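Local coordinates for protein nucleoporin NUP170 (Chaetomium thermophilum, PDB 5HAX) that probably serves as a scaffold nucleoporin in the symmetric core of the nuclear pore, where its N-terminal domain binds the nucleoporin NUP53, at residues P5-A10 against H673-L678; V523-A527 against D589-L593; A558-E562 against S644-G648; G564-L569 against V582-R587. Residues are numbered along the deposited sequence.

Contact 1: P5-A10 against H673-L678; sequences PVAKAA and HALQKL
This is a nearly perpendicular helix-helix packing contact in the alpha-helical part of the molecule: the first turns of helix 5-20, at the very start of the chain, lie across the long helix 663-694. The axes of the two short segments approach to 7.7 Å and cross at -97°. Pro5 sits over Ala674 (CA to CA 4.4 Å), Val6 beside Leu678 and Ala9 beside Leu675. Ala674 CB packs 3.5 Å from Pro5 O and 4.1 Å from Ala9 CB, and Ala9 CB 3.5 Å from Ala674 O. Ala9 CB also meets Leu678 CD2 at 3.7 Å and Leu675 CD2 at 3.9 Å; Leu678 is t with chi2 p, Leu675 m then t. Val6, rotamer m, lays CG1 3.8 Å from Lys677 O. Pro5 CG reaches the His673 ring edge, 4.2 Å from NE2, while Lys677 turns its amine away to a salt bridge with Glu680. With no hydrogen bond across, the contact rests on shape and apolar burial: alanines let each backbone lie against the other's methyls, and Val6 and Leu678 fill the space beside them.

Contact 2: V523-A527 against D589-L593; sequences VETIA and DALAL
Ala590 presses its CB into the surface of helix 522-533, overlapping Ala527 and Ile526: it lies 3.6 Å from Ala527 N, 4.0 Å from Ala527 CB, 3.7 Å from Ile526 CG2 and 3.9 Å from Val523 O. Both segments are regular helix, 523-527 within helix 522-533 and 589-593 within helix 586-599. Their axes come within 8.3 Å and cross at -67°, and the closest backbone pair is Ala527 with Ala590, CA to CA 4.5 Å. One turn further along, Leu593 (chi1 t, chi2 p) points toward the other helix; its CD2 is 4.0 Å from Val523 CG1 and 4.3 Å from Ala527 CB. Val523, chi1 t, also sets CG1 4.0 Å from Asp589 CB, where the contact opens outward. Ile526 takes m for both chi angles, which carries its end away from helix 586-599. Glu524 leaves its helix pointing away but folds back, m and m, until OE2 is 3.5 Å from Leu593 CD2; that carboxylate makes salt bridges with Arg597 and Lys415. The contact joins helix 522-533 to helix 586-599, with helix 5-20 covering Ala592 and Leu593 and helix 663-694 covering Leu591. No hydrogen bond joins the two segments: alanine-sized side chains bring the backbones together, and the buried Glu524 charge lying against this apolar surface is neutralised by basic partners outside it.

Contact 3: A558-E562 against S644-G648; sequences AAFIE and STIQG
A helix end packs here against an irregular loop of the alpha-helical region: residues 558-562 form the last turn of helix 549-562, while the loop residues 644-648 belong to the connection that follows helix 622-640 and precedes helix 663-694. Ile561 gives up the most surface, 88 Å², and occupies the middle of the contact. Its side chain is m then t, and its CA lies 5.9 Å from that of Ile646, the nearest backbone approach. Ile561 CG1 meets Ile646 CG1 at 4.0 Å, Ile561 CG2 lies 3.8 Å from Thr645 O, and Ile561 CD1 is 3.9 Å from Thr645 OG1. Ile646, with 44 Å² covered, has the same m, t rotamer on an extended backbone (phi/psi -92/128). Its CD1 reaches the edge of the Phe560 ring, 4.3 Å from CE1. That phenylalanine, chi1 t, also touches Ile526 and Leu530 of helix 522-533, so one ring borders both the loop and a neighbouring helix. Gln647, 36 Å² covered, is extended too (-66/135), and its m, p side chain folds toward the helix end. No hydrogen bond spans the two segments; the Phe560 and Ile561 carbonyls bond instead to Arg587. The Gln647 amide lies against Ile561, with Gln647 OE1 3.8 Å from Ile561 CG2.

Contact 4: G564-L569 against V582-R587; sequences GGQPRL and VRLSSR
Arg587 holds the backbone at Gly564-Gly565: its NH1 and NH2 both donate to Gly565 O, at 3.2 and 3.1 Å, and its backbone N makes a weak hydrogen bond of 2.8 Å to Gly564 O. Its chi1 to chi3 are t, t, m, which brings the guanidinium to Gly565 O; the same group also bonds the Ile561 and Phe560 carbonyls of the preceding helix. At the other end two backbone bonds pair the strands, Arg568 N to Arg583 O at 3.0 Å and Arg583 N to Arg568 O at 2.9 Å. The segments run antiparallel, with Arg568-Arg583 the hydrogen-bonded pair and Leu569-Val582 the non-hydrogen-bonded one. Between these ends, Pro567 CA makes a CH...O contact of 3.3 Å to Arg583 O, and Ser585 CB packs 3.5 Å from Gln566 C. Gly564 CA lies over a face of the guanidinium, where a CB would clash with Arg587 NE; Gly565 has a positive phi, 80°, which suits a residue without a side chain. Leu569 CD2 and Val582 CG2 touch loosely at 4.4 Å. Ser585 (chi1 p) is the N-cap of helix 586-599, its OG bonded to His588 N and Glu668. A two-stranded antiparallel ribbon thus leads directly into a serine-capped helix.

In the fold
All four contacts lie on the same side of the chain's centre, in the helical part. Contact 2 is the buried one; contacts 1, 3 and 4 are partly buried, and contact 4 has the most exposed residues. Contacts 2 and 4 share helix 586-599, whose Leu591 also meets Leu675 of contact 1 (CD2 to CD1, 3.8 Å). Ile526 of contact 2 packs on Phe560 of contact 3, CG2 to CD2 3.3 Å. Contacts 1 to 3 have no hydrogen bonds across their segments, whereas contact 4 is held by backbone and arginine bonds. Arg587 then joins contact 4 to contact 3, its NH1 lying 2.8 Å from Ile561 O.

Contact 1: P5-A10 against H673-L678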
loop_
_atom_site.group_PDB
_atom_site.type_symbol
_atom_site.label_atom_id
_atom_site.label_comp_id
_atom_site.label_asym_id
_atom_site.label_seq_id
_atom_site.Cartn_x
_atom_site.Cartn_y
_atom_site.Cartn_z
ATOM N N PRO A 5 26.091 -21.000 -18.505
ATOM C CA PRO A 5 25.101 -21.135 -17.423
ATOM C C PRO A 5 24.448 -19.834 -16.974
ATOM O O PRO A 5 23.223 -19.704 -17.059
ATOM C CB PRO A 5 25.927 -21.755 -16.289
ATOM C CG PRO A 5 26.979 -22.544 -16.988
ATOM C CD PRO A 5 27.310 -21.787 -18.245
ATOM N N VAL A 6 25.239 -18.874 -16.485
ATOM C CA VAL A 6 24.663 -17.660 -15.903
ATOM C C VAL A 6 23.808 -16.921 -16.922
ATOM O O VAL A 6 22.804 -16.293 -16.563
ATOM C CB VAL A 6 25.771 -16.746 -15.342
ATOM C CG1 VAL A 6 26.535 -17.454 -14.230
ATOM C CG2 VAL A 6 26.710 -16.289 -16.452
ATOM N N ALA A 7 24.185 -16.976 -18.202
ATOM C CA ALA A 7 23.374 -16.344 -19.236
ATOM C C ALA A 7 22.077 -17.107 -19.467
ATOM O O ALA A 7 21.046 -16.497 -19.772
ATOM C CB ALA A 7 24.170 -16.240 -20.536
ATOM N N LYS A 8 22.107 -18.435 -19.333
ATOM C CA LYS A 8 20.881 -19.220 -19.425
ATOM C C LYS A 8 19.947 -18.902 -18.266
ATOM O O LYS A 8 18.744 -18.689 -18.462
ATOM C CB LYS A 8 21.212 -20.712 -19.441
ATOM C CG LYS A 8 21.025 -21.397 -20.786
ATOM C CD LYS A 8 20.968 -22.909 -20.611
ATOM C CE LYS A 8 20.666 -23.625 -21.919
ATOM N NZ LYS A 8 21.872 -23.764 -22.781
ATOM N N ALA A 9 20.490 -18.866 -17.047
ATOM C CA ALA A 9 19.676 -18.570 -15.874
ATOM C C ALA A 9 19.134 -17.148 -15.925
ATOM O O ALA A 9 17.995 -16.899 -15.515
ATOM C CB ALA A 9 20.497 -18.789 -14.605
ATOM N N ALA A 10 19.935 -16.202 -16.424
ATOM C CA ALA A 10 19.455 -14.833 -16.579
ATOM C C ALA A 10 18.259 -14.771 -17.516
ATOM O O ALA A 10 17.367 -13.936 -17.332
ATOM C CB ALA A 10 20.580 -13.937 -17.095
ATOM N N HIS A 673 21.779 -26.215 -11.929
ATOM C CA HIS A 673 23.170 -25.787 -11.828
ATOM C C HIS A 673 23.337 -24.346 -12.287
ATOM O O HIS A 673 24.052 -23.562 -11.651
ATOM C CB HIS A 673 24.066 -26.708 -12.655
ATOM C CG HIS A 673 25.422 -26.135 -12.926
ATOM N ND1 HIS A 673 26.458 -26.213 -12.020
ATOM C CD2 HIS A 673 25.907 -25.462 -13.995
ATOM C CE1 HIS A 673 27.524 -25.618 -12.522
ATOM N NE2 HIS A 673 27.218 -25.153 -13.719
ATOM N N ALA A 674 22.693 -23.980 -13.397
ATOM C CA ALA A 674 22.812 -22.619 -13.909
ATOM C C ALA A 674 22.267 -21.604 -12.912
ATOM O O ALA A 674 22.852 -20.531 -12.726
ATOM C CB ALA A 674 22.085 -22.501 -15.248
ATOM N N LEU A 675 21.147 -21.926 -12.258
ATOM C CA LEU A 675 20.585 -21.016 -11.265
ATOM C C LEU A 675 21.546 -20.809 -10.102
ATOM O O LEU A 675 21.720 -19.682 -9.624
ATOM C CB LEU A 675 19.247 -21.549 -10.755
ATOM C CG LEU A 675 18.059 -21.494 -11.717
ATOM C CD1 LEU A 675 16.839 -22.138 -11.076
ATOM C CD2 LEU A 675 17.752 -20.059 -12.125
ATOM N N GLN A 676 22.181 -21.885 -9.632
ATOM C CA GLN A 676 23.117 -21.763 -8.521
ATOM C C GLN A 676 24.349 -20.959 -8.912
ATOM O O GLN A 676 24.900 -20.229 -8.080
ATOM C CB GLN A 676 23.512 -23.152 -8.020
ATOM C CG GLN A 676 22.380 -23.885 -7.318
ATOM C CD GLN A 676 22.785 -25.260 -6.825
ATOM O OE1 GLN A 676 23.145 -25.433 -5.661
ATOM N NE2 GLN A 676 22.721 -26.248 -7.710
ATOM N N LYS A 677 24.796 -21.073 -10.165
ATOM C CA LYS A 677 25.902 -20.243 -10.628
ATOM C C LYS A 677 25.499 -18.779 -10.719
ATOM O O LYS A 677 26.333 -17.891 -10.506
ATOM C CB LYS A 677 26.404 -20.742 -11.983
ATOM C CG LYS A 677 27.390 -21.895 -11.891
ATOM C CD LYS A 677 28.735 -21.425 -11.354
ATOM C CE LYS A 677 29.696 -22.583 -11.152
ATOM N NZ LYS A 677 30.977 -22.131 -10.545
ATOM N N LEU A 678 24.232 -18.504 -11.037
ATOM C CA LEU A 678 23.763 -17.125 -11.041
ATOM C C LEU A 678 23.697 -16.569 -9.625
ATOM O O LEU A 678 23.997 -15.391 -9.400
ATOM C CB LEU A 678 22.397 -17.041 -11.722
ATOM C CG LEU A 678 21.765 -15.650 -11.822
ATOM C CD1 LEU A 678 22.665 -14.694 -12.590
ATOM C CD2 LEU A 678 20.396 -15.741 -12.476
#

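Contact 2: V523-A527 against D589-L593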
loop_
_atom_site.group_PDB
_atom_site.type_symbol
_atom_site.label_atom_id
_atom_site.label_comp_id
_atom_site.label_asym_id
_atom_site.label_seq_id
_atom_site.Cartn_x
_atom_site.Cartn_y
_atom_site.Cartn_z
ATOM N N VAL A 523 3.491 -24.235 -8.316
ATOM C CA VAL A 523 4.746 -23.485 -8.293
ATOM C C VAL A 523 4.745 -22.479 -7.149
ATOM O O VAL A 523 5.705 -22.393 -6.374
ATOM C CB VAL A 523 4.987 -22.797 -9.649
ATOM C CG1 VAL A 523 6.193 -21.860 -9.576
ATOM C CG2 VAL A 523 5.192 -23.837 -10.747
ATOM N N GLU A 524 3.670 -21.695 -7.029
ATOM C CA GLU A 524 3.594 -20.708 -5.956
ATOM C C GLU A 524 3.643 -21.376 -4.586
ATOM O O GLU A 524 4.261 -20.849 -3.652
ATOM C CB GLU A 524 2.321 -19.871 -6.099
ATOM C CG GLU A 524 2.329 -18.915 -7.290
ATOM C CD GLU A 524 3.193 -17.684 -7.064
ATOM O OE1 GLU A 524 3.642 -17.462 -5.919
ATOM O OE2 GLU A 524 3.416 -16.932 -8.037
ATOM N N THR A 525 3.008 -22.542 -4.448
ATOM C CA THR A 525 3.006 -23.237 -3.165
ATOM C C THR A 525 4.401 -23.737 -2.810
ATOM O O THR A 525 4.857 -23.579 -1.671
ATOM C CB THR A 525 2.017 -24.403 -3.195
ATOM O OG1 THR A 525 0.719 -23.929 -3.574
ATOM C CG2 THR A 525 1.931 -25.069 -1.826
ATOM N N ILE A 526 5.089 -24.360 -3.769
ATOM C CA ILE A 526 6.432 -24.865 -3.508
ATOM C C ILE A 526 7.399 -23.711 -3.285
ATOM O O ILE A 526 8.357 -23.835 -2.511
ATOM C CB ILE A 526 6.886 -25.777 -4.666
ATOM C CG1 ILE A 526 5.969 -27.004 -4.774
ATOM C CG2 ILE A 526 8.341 -26.213 -4.488
ATOM C CD1 ILE A 526 5.994 -27.926 -3.563
ATOM N N ALA A 527 7.172 -22.576 -3.949
ATOM C CA ALA A 527 8.002 -21.400 -3.709
ATOM C C ALA A 527 7.809 -20.875 -2.292
ATOM O O ALA A 527 8.766 -20.409 -1.662
ATOM C CB ALA A 527 7.681 -20.314 -4.735
ATOM N N ASP A 589 11.017 -24.326 -11.155
ATOM C CA ASP A 589 10.326 -23.059 -11.368
ATOM C C ASP A 589 10.171 -22.298 -10.058
ATOM O O ASP A 589 10.274 -21.066 -10.030
ATOM C CB ASP A 589 8.960 -23.312 -12.010
ATOM C CG ASP A 589 9.060 -24.084 -13.316
ATOM O OD1 ASP A 589 10.075 -23.931 -14.028
ATOM O OD2 ASP A 589 8.122 -24.847 -13.629
ATOM N N ALA A 590 9.941 -23.022 -8.959
ATOM C CA ALA A 590 9.828 -22.384 -7.653
ATOM C C ALA A 590 11.136 -21.716 -7.250
ATOM O O ALA A 590 11.133 -20.597 -6.722
ATOM C CB ALA A 590 9.412 -23.416 -6.605
ATOM N N LEU A 591 12.266 -22.388 -7.484
ATOM C CA LEU A 591 13.558 -21.791 -7.164
ATOM C C LEU A 591 13.814 -20.557 -8.017
ATOM O O LEU A 591 14.308 -19.539 -7.518
ATOM C CB LEU A 591 14.673 -22.817 -7.358
ATOM C CG LEU A 591 16.101 -22.313 -7.132
ATOM C CD1 LEU A 591 16.283 -21.842 -5.696
ATOM C CD2 LEU A 591 17.107 -23.399 -7.481
ATOM N N ALA A 592 13.482 -20.631 -9.307
ATOM C CA ALA A 592 13.634 -19.475 -10.184
ATOM C C ALA A 592 12.700 -18.345 -9.773
ATOM O O ALA A 592 13.084 -17.170 -9.810
ATOM C CB ALA A 592 13.371 -19.885 -11.631
ATOM N N LEU A 593 11.470 -18.679 -9.382
ATOM C CA LEU A 593 10.514 -17.652 -8.979
ATOM C C LEU A 593 10.982 -16.944 -7.715
ATOM O O LEU A 593 11.003 -15.709 -7.654
ATOM C CB LEU A 593 9.135 -18.281 -8.772
ATOM C CG LEU A 593 7.966 -17.331 -8.504
ATOM C CD1 LEU A 593 7.786 -16.343 -9.649
ATOM C CD2 LEU A 593 6.689 -18.130 -8.277
#

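Contact 3: A558-E562 against S644-G648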
loop_
_atom_site.group_PDB
_atom_site.type_symbol
_atom_site.label_atom_id
_atom_site.label_comp_id
_atom_site.label_asym_id
_atom_site.label_seq_id
_atom_site.Cartn_x
_atom_site.Cartn_y
_atom_site.Cartn_z
ATOM N N ALA A 558 10.508 -30.468 3.949
ATOM C CA ALA A 558 9.900 -31.731 3.543
ATOM C C ALA A 558 8.878 -31.520 2.433
ATOM O O ALA A 558 8.753 -32.351 1.527
ATOM C CB ALA A 558 9.253 -32.411 4.748
ATOM N N ALA A 559 8.137 -30.412 2.487
ATOM C CA ALA A 559 7.154 -30.130 1.447
ATOM C C ALA A 559 7.834 -29.767 0.134
ATOM O O ALA A 559 7.356 -30.135 -0.945
ATOM C CB ALA A 559 6.223 -29.005 1.898
ATOM N N PHE A 560 8.952 -29.043 0.209
ATOM C CA PHE A 560 9.688 -28.667 -0.994
ATOM C C PHE A 560 10.225 -29.897 -1.716
ATOM O O PHE A 560 10.218 -29.957 -2.951
ATOM C CB PHE A 560 10.824 -27.716 -0.612
ATOM C CG PHE A 560 11.617 -27.199 -1.780
ATOM C CD1 PHE A 560 12.897 -27.666 -2.025
ATOM C CD2 PHE A 560 11.091 -26.232 -2.620
ATOM C CE1 PHE A 560 13.633 -27.186 -3.090
ATOM C CE2 PHE A 560 11.824 -25.749 -3.688
ATOM C CZ PHE A 560 13.095 -26.227 -3.924
ATOM N N ILE A 561 10.686 -30.892 -0.959
ATOM C CA ILE A 561 11.223 -32.115 -1.551
ATOM C C ILE A 561 10.098 -33.007 -2.064
ATOM O O ILE A 561 10.090 -33.415 -3.230
ATOM C CB ILE A 561 12.094 -32.854 -0.516
ATOM C CG1 ILE A 561 13.349 -32.036 -0.195
ATOM C CG2 ILE A 561 12.479 -34.246 -1.018
ATOM C CD1 ILE A 561 14.105 -32.529 1.026
ATOM N N GLU A 562 9.129 -33.316 -1.198
ATOM C CA GLU A 562 8.171 -34.380 -1.485
ATOM C C GLU A 562 7.186 -34.006 -2.586
ATOM O O GLU A 562 6.747 -34.884 -3.338
ATOM C CB GLU A 562 7.409 -34.744 -0.210
ATOM C CG GLU A 562 8.253 -35.450 0.840
ATOM C CD GLU A 562 8.541 -36.895 0.484
ATOM O OE1 GLU A 562 9.714 -37.313 0.587
ATOM O OE2 GLU A 562 7.592 -37.616 0.106
ATOM N N SER A 644 22.160 -33.491 -1.011
ATOM C CA SER A 644 22.011 -34.938 -1.111
ATOM C C SER A 644 20.556 -35.389 -1.131
ATOM O O SER A 644 20.259 -36.465 -1.664
ATOM C CB SER A 644 22.729 -35.619 0.058
ATOM O OG SER A 644 24.102 -35.266 0.087
ATOM N N THR A 645 19.644 -34.592 -0.570
ATOM C CA THR A 645 18.246 -34.985 -0.435
ATOM C C THR A 645 17.323 -34.330 -1.454
ATOM O O THR A 645 16.209 -34.823 -1.659
ATOM C CB THR A 645 17.737 -34.649 0.973
ATOM O OG1 THR A 645 17.939 -33.256 1.240
ATOM C CG2 THR A 645 18.473 -35.477 2.019
ATOM N N ILE A 646 17.749 -33.244 -2.093
ATOM C CA ILE A 646 16.922 -32.536 -3.066
ATOM C C ILE A 646 17.211 -33.094 -4.452
ATOM O O ILE A 646 18.371 -33.159 -4.878
ATOM C CB ILE A 646 17.184 -31.022 -3.010
ATOM C CG1 ILE A 646 16.684 -30.451 -1.680
ATOM C CG2 ILE A 646 16.503 -30.311 -4.180
ATOM C CD1 ILE A 646 17.118 -29.023 -1.420
ATOM N N GLN A 647 16.154 -33.482 -5.161
ATOM C CA GLN A 647 16.304 -34.046 -6.496
ATOM C C GLN A 647 16.852 -32.996 -7.454
ATOM O O GLN A 647 16.395 -31.849 -7.462
ATOM C CB GLN A 647 14.961 -34.569 -7.008
ATOM C CG GLN A 647 14.295 -35.607 -6.114
ATOM C CD GLN A 647 13.407 -34.989 -5.049
ATOM O OE1 GLN A 647 13.631 -33.858 -4.615
ATOM N NE2 GLN A 647 12.387 -35.729 -4.628
ATOM N N GLY A 648 17.835 -33.393 -8.264
ATOM C CA GLY A 648 18.392 -32.557 -9.300
ATOM C C GLY A 648 19.699 -31.883 -8.928
ATOM O O GLY A 648 20.484 -31.545 -9.822
#

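Contact 4: G564-L569 against V582-R587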
loop_
_atom_site.group_PDB
_atom_site.type_symbol
_atom_site.label_atom_id
_atom_site.label_comp_id
_atom_site.label_asym_id
_atom_site.label_seq_id
_atom_site.Cartn_x
_atom_site.Cartn_y
_atom_site.Cartn_z
ATOM N N GLY A 564 7.586 -31.362 -4.934
ATOM C CA GLY A 564 8.167 -30.508 -5.954
ATOM C C GLY A 564 8.031 -31.005 -7.378
ATOM O O GLY A 564 8.385 -30.272 -8.306
ATOM N N GLY A 565 7.538 -32.224 -7.578
ATOM C CA GLY A 565 7.359 -32.747 -8.920
ATOM C C GLY A 565 8.659 -33.266 -9.514
ATOM O O GLY A 565 9.602 -33.628 -8.801
ATOM N N GLN A 566 8.705 -33.300 -10.843
ATOM C CA GLN A 566 9.849 -33.868 -11.543
ATOM C C GLN A 566 9.828 -33.389 -12.990
ATOM O O GLN A 566 8.788 -32.939 -13.486
ATOM C CB GLN A 566 9.828 -35.403 -11.482
ATOM C CG GLN A 566 8.605 -36.037 -12.120
ATOM C CD GLN A 566 8.612 -37.549 -12.011
ATOM O OE1 GLN A 566 9.289 -38.118 -11.153
ATOM N NE2 GLN A 566 7.863 -38.211 -12.885
ATOM N N PRO A 567 10.960 -33.473 -13.688
ATOM C CA PRO A 567 11.017 -33.056 -15.093
ATOM C C PRO A 567 10.489 -34.128 -16.034
ATOM O O PRO A 567 10.562 -35.326 -15.751
ATOM C CB PRO A 567 12.516 -32.823 -15.320
ATOM C CG PRO A 567 13.164 -33.809 -14.392
ATOM C CD PRO A 567 12.288 -33.854 -13.172
ATOM N N ARG A 568 9.976 -33.682 -17.183
ATOM C CA ARG A 568 9.314 -34.585 -18.118
ATOM C C ARG A 568 9.459 -34.083 -19.549
ATOM O O ARG A 568 9.582 -32.880 -19.796
ATOM C CB ARG A 568 7.826 -34.735 -17.780
ATOM C CG ARG A 568 7.546 -35.658 -16.609
ATOM C CD ARG A 568 6.140 -35.472 -16.073
ATOM N NE ARG A 568 5.847 -36.404 -14.987
ATOM C CZ ARG A 568 5.318 -37.614 -15.152
ATOM N NH1 ARG A 568 5.009 -38.055 -16.365
ATOM N NH2 ARG A 568 5.093 -38.386 -14.098
ATOM N N LEU A 569 9.435 -35.030 -20.488
ATOM C CA LEU A 569 9.376 -34.700 -21.906
ATOM C C LEU A 569 7.988 -34.188 -22.271
ATOM O O LEU A 569 6.972 -34.697 -21.787
ATOM C CB LEU A 569 9.707 -35.929 -22.757
ATOM C CG LEU A 569 11.119 -36.514 -22.680
ATOM C CD1 LEU A 569 11.206 -37.797 -23.499
ATOM C CD2 LEU A 569 12.147 -35.505 -23.163
ATOM N N VAL A 582 11.933 -29.727 -23.008
ATOM C CA VAL A 582 11.594 -30.383 -21.752
ATOM C C VAL A 582 10.715 -29.450 -20.929
ATOM O O VAL A 582 10.721 -28.229 -21.105
ATOM C CB VAL A 582 12.865 -30.770 -20.959
ATOM C CG1 VAL A 582 12.518 -31.467 -19.645
ATOM C CG2 VAL A 582 13.769 -31.653 -21.807
ATOM N N ARG A 583 9.940 -30.050 -20.024
ATOM C CA ARG A 583 9.213 -29.328 -18.984
ATOM C C ARG A 583 9.915 -29.592 -17.657
ATOM O O ARG A 583 9.860 -30.709 -17.131
ATOM C CB ARG A 583 7.750 -29.758 -18.923
ATOM C CG ARG A 583 6.915 -29.295 -20.101
ATOM C CD ARG A 583 5.433 -29.506 -19.837
ATOM N NE ARG A 583 4.608 -29.134 -20.983
ATOM C CZ ARG A 583 3.283 -29.239 -21.018
ATOM N NH1 ARG A 583 2.621 -29.707 -19.967
ATOM N NH2 ARG A 583 2.618 -28.878 -22.106
ATOM N N LEU A 584 10.572 -28.567 -17.121
ATOM C CA LEU A 584 11.263 -28.694 -15.849
ATOM C C LEU A 584 10.261 -28.846 -14.707
ATOM O O LEU A 584 9.078 -28.514 -14.829
ATOM C CB LEU A 584 12.164 -27.482 -15.610
ATOM C CG LEU A 584 13.249 -27.273 -16.670
ATOM C CD1 LEU A 584 13.946 -25.940 -16.471
ATOM C CD2 LEU A 584 14.258 -28.410 -16.638
ATOM N N SER A 585 10.752 -29.360 -13.583
ATOM C CA SER A 585 9.892 -29.626 -12.441
ATOM C C SER A 585 9.359 -28.324 -11.848
ATOM O O SER A 585 9.897 -27.236 -12.071
ATOM C CB SER A 585 10.648 -30.405 -11.365
ATOM O OG SER A 585 11.606 -29.583 -10.719
ATOM N N SER A 586 8.275 -28.450 -11.080
ATOM C CA SER A 586 7.769 -27.316 -10.320
ATOM C C SER A 586 8.752 -26.885 -9.243
ATOM O O SER A 586 8.726 -25.725 -8.820
ATOM C CB SER A 586 6.421 -27.668 -9.690
ATOM O OG SER A 586 5.466 -27.978 -10.690
ATOM N N ARG A 587 9.618 -27.798 -8.800
ATOM C CA ARG A 587 10.670 -27.444 -7.856
ATOM C C ARG A 587 11.645 -26.449 -8.473
ATOM O O ARG A 587 12.083 -25.502 -7.808
ATOM C CB ARG A 587 11.396 -28.716 -7.414
ATOM C CG ARG A 587 12.232 -28.579 -6.160
ATOM C CD ARG A 587 12.871 -29.911 -5.776
ATOM N NE ARG A 587 11.880 -30.935 -5.438
ATOM C CZ ARG A 587 11.385 -31.829 -6.290
ATOM N NH1 ARG A 587 10.490 -32.714 -5.870
ATOM N NH2 ARG A 587 11.771 -31.847 -7.559
#